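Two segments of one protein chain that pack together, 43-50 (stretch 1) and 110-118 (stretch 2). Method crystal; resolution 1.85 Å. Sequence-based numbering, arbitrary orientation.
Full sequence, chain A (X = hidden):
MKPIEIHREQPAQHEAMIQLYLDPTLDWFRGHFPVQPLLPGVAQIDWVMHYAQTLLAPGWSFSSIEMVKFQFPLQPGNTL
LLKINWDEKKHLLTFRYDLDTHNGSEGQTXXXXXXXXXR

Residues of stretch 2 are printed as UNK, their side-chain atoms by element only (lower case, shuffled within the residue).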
# COMPACT_ATOMS: atom_id res chain seq x y z
N ALA A 43 -0.28 4.96 -0.80
CA ALA A 43 -0.52 6.35 -1.20
C ALA A 43 0.71 6.97 -1.84
O ALA A 43 0.61 7.72 -2.81
CB ALA A 43 -0.99 7.18 -0.02
N GLN A 44 1.88 6.61 -1.30
CA GLN A 44 3.17 7.05 -1.83
C GLN A 44 3.41 6.49 -3.24
O GLN A 44 3.92 7.20 -4.11
CB GLN A 44 4.31 6.66 -0.88
CG GLN A 44 4.22 7.31 0.50
CD GLN A 44 5.26 6.78 1.47
OE1 GLN A 44 6.45 6.77 1.18
NE2 GLN A 44 4.81 6.32 2.64
N ILE A 45 2.99 5.25 -3.46
CA ILE A 45 3.06 4.63 -4.79
C ILE A 45 2.03 5.30 -5.73
O ILE A 45 2.35 5.59 -6.90
CB ILE A 45 2.87 3.11 -4.72
CG1 ILE A 45 4.04 2.48 -3.95
CG2 ILE A 45 2.80 2.48 -6.11
CD1 ILE A 45 3.72 1.16 -3.31
N ASP A 46 0.84 5.56 -5.20
CA ASP A 46 -0.26 6.18 -5.96
C ASP A 46 0.18 7.51 -6.60
O ASP A 46 -0.04 7.72 -7.78
CB ASP A 46 -1.50 6.35 -5.07
CG ASP A 46 -2.76 6.67 -5.86
OD1 ASP A 46 -3.25 5.79 -6.60
OD2 ASP A 46 -3.28 7.79 -5.73
N TRP A 47 0.85 8.38 -5.83
CA TRP A 47 1.28 9.68 -6.33
C TRP A 47 2.45 9.58 -7.32
O TRP A 47 2.47 10.28 -8.32
CB TRP A 47 1.66 10.62 -5.17
CG TRP A 47 0.57 10.78 -4.16
CD1 TRP A 47 -0.78 10.64 -4.36
CD2 TRP A 47 0.73 11.13 -2.78
NE1 TRP A 47 -1.46 10.86 -3.18
CE2 TRP A 47 -0.56 11.17 -2.19
CE3 TRP A 47 1.85 11.41 -1.97
CZ2 TRP A 47 -0.76 11.47 -0.84
CZ3 TRP A 47 1.64 11.71 -0.62
CH2 TRP A 47 0.35 11.73 -0.07
N VAL A 48 3.39 8.68 -7.05
CA VAL A 48 4.43 8.36 -8.03
C VAL A 48 3.81 8.02 -9.39
O VAL A 48 4.20 8.58 -10.41
CB VAL A 48 5.37 7.23 -7.53
CG1 VAL A 48 6.23 6.68 -8.66
CG2 VAL A 48 6.27 7.77 -6.42
N MET A 49 2.80 7.16 -9.38
CA MET A 49 2.10 6.81 -10.62
C MET A 49 1.35 7.99 -11.27
O MET A 49 1.31 8.06 -12.50
CB MET A 49 1.16 5.64 -10.39
CG MET A 49 1.88 4.35 -10.00
SD MET A 49 3.00 3.69 -11.24
CE MET A 49 1.97 3.81 -12.71
N HIS A 50 0.78 8.89 -10.47
CA HIS A 50 0.08 10.07 -10.99
C HIS A 50 1.03 11.02 -11.73
O HIS A 50 0.75 11.44 -12.84
CB HIS A 50 -0.64 10.85 -9.88
CG HIS A 50 -1.14 12.20 -10.32
ND1 HIS A 50 -2.21 12.35 -11.18
CD2 HIS A 50 -0.70 13.45 -10.04
CE1 HIS A 50 -2.41 13.64 -11.39
NE2 HIS A 50 -1.51 14.33 -10.72
N UNK A 110 12.49 8.82 3.31
CA UNK A 110 11.32 8.18 3.87
C UNK A 110 11.04 6.89 3.12
O UNK A 110 10.77 5.85 3.72
c UNK A 110 10.11 9.10 3.80
N UNK A 111 11.10 6.94 1.79
CA UNK A 111 10.88 5.74 0.99
C UNK A 111 11.59 5.81 -0.36
O UNK A 111 11.97 6.87 -0.82
o UNK A 111 8.81 6.52 0.00
c UNK A 111 9.39 5.50 0.80
N UNK A 112 11.76 4.65 -0.98
CA UNK A 112 12.41 4.58 -2.27
C UNK A 112 11.97 3.31 -2.97
O UNK A 112 11.71 2.30 -2.32
c UNK A 112 15.92 3.81 -0.74
c UNK A 112 13.93 4.62 -2.12
o UNK A 112 16.44 4.92 -0.85
n UNK A 112 16.56 2.77 -0.20
c UNK A 112 14.50 3.54 -1.20
N UNK A 113 11.87 3.35 -4.29
CA UNK A 113 11.51 2.14 -5.01
C UNK A 113 11.71 2.15 -6.50
O UNK A 113 12.10 3.16 -7.09
N UNK A 114 11.43 0.98 -7.09
CA UNK A 114 11.58 0.72 -8.52
C UNK A 114 10.31 0.06 -9.05
O UNK A 114 9.93 -1.03 -8.58
c UNK A 114 15.16 -0.77 -8.25
c UNK A 114 12.76 -0.23 -8.77
c UNK A 114 14.11 0.32 -8.35
c UNK A 114 15.52 -1.35 -9.60
n UNK A 114 16.63 -2.34 -9.47
N UNK A 115 9.67 0.71 -10.02
CA UNK A 115 8.41 0.27 -10.61
C UNK A 115 8.65 -0.03 -12.10
O UNK A 115 9.34 0.73 -12.76
c UNK A 115 6.93 1.46 -8.95
c UNK A 115 6.25 2.76 -8.55
c UNK A 115 6.08 1.11 -11.29
c UNK A 115 7.33 1.36 -10.43
N UNK A 116 8.10 -1.13 -12.61
CA UNK A 116 8.11 -1.36 -14.06
C UNK A 116 6.78 -0.93 -14.66
O UNK A 116 5.71 -1.18 -14.09
c UNK A 116 8.44 -2.81 -14.41
c UNK A 116 9.82 -3.24 -13.95
n UNK A 116 12.76 -3.70 -16.21
c UNK A 116 11.29 -3.70 -15.97
c UNK A 116 10.94 -2.73 -14.85
N UNK A 117 6.86 -0.26 -15.80
CA UNK A 117 5.67 0.10 -16.58
C UNK A 117 5.65 -0.71 -17.87
O UNK A 117 6.69 -1.24 -18.28
c UNK A 117 5.75 2.54 -15.69
c UNK A 117 4.63 2.27 -14.71
c UNK A 117 5.73 3.99 -16.15
c UNK A 117 5.64 1.60 -16.89
N UNK A 118 4.47 -0.81 -18.47
CA UNK A 118 4.27 -1.48 -19.76
C UNK A 118 3.34 -0.61 -20.61
O UNK A 118 2.62 0.24 -20.09
c UNK A 118 3.67 -2.88 -19.56
s UNK A 118 2.04 -2.90 -18.76

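Position 110 carries a single side-chain carbon and no further atom. That carbon points toward the helix of stretch 1, but CB lies 5.1 Å from OE1 of Gln44, the nearest atom, beyond contact range; one carbon alone defines Ala110.

Position 111 has one carbon followed by one oxygen. The oxygen lies 2.7 Å from OE1 of Gln44, a hydrogen-bonding distance. A two-atom side chain ending in oxygen is a serine, and with hydrogens placed, OG of Ser111 donates to the amide oxygen of Gln44. Its chi1 is p (67°), and Gln44 reaches out with chi1 m and chi2 t.

At position 112 there are three carbons, the third bonded to one oxygen and one nitrogen. This is a terminal amide on a two-methylene stem, hence Gln112. Its CA-to-CB bond points away from the helix, and its nearest approach is CB of Gln112 to OE1 of Gln44, 8.5 Å.

Position 113 shows backbone atoms alone, which identifies Gly113. CA of Gly113 is 8.8 Å from CA of Ile45, and no helix atom comes within contact range of where an ideal CB would sit.

Position 114 bears four carbons in an unbranched row ending in nitrogen: Lys114. The chain is exposed, and CB of Lys114 is 9.5 Å from CG1 of Val48, its nearest approach to stretch 1.

Position 115 has four carbons, forked at the first, with one arm two carbons long. Branching at CB with unequal arms specifies isoleucine. In Ile115 the longer arm ends in CD1, 3.9 Å from CG1 of Val48 and 4.2 Å from CG2 of Ile45, while the short arm places CG2 4.0 Å from SD of Met49.

Position 116 repeats the four-carbon row ending in nitrogen, so it is Lys116; CB of Lys116 is 9.0 Å from SD of Met49, its nearest approach.

Position 117 also has four carbons, but the fork comes at the second, giving Leu117. Its CD2 lies 3.7 Å from CE of Met49. The CA-to-CB bond of Met49 points sideways, yet its m, m, m chain brings the end nearer.

Position 118 has one carbon and then one sulfur, which makes it Cys118; SG of Cys118 is 9.0 Å from CE of Met49.

The helix and strand axes approach to 10.4 Å with 55° between their directions, and 242 Å² is buried in total. Residues 111, 115 and 117 point toward the helix and make all the contacts. One polar link joins Gln44 to Ser111; farther along, Ile115 packs against three helix residues and has the largest area covered by the other stretch, 65 Å², and Met49 bridges it to Leu117.

Stretch 2 110-118: ASQGKIKLC
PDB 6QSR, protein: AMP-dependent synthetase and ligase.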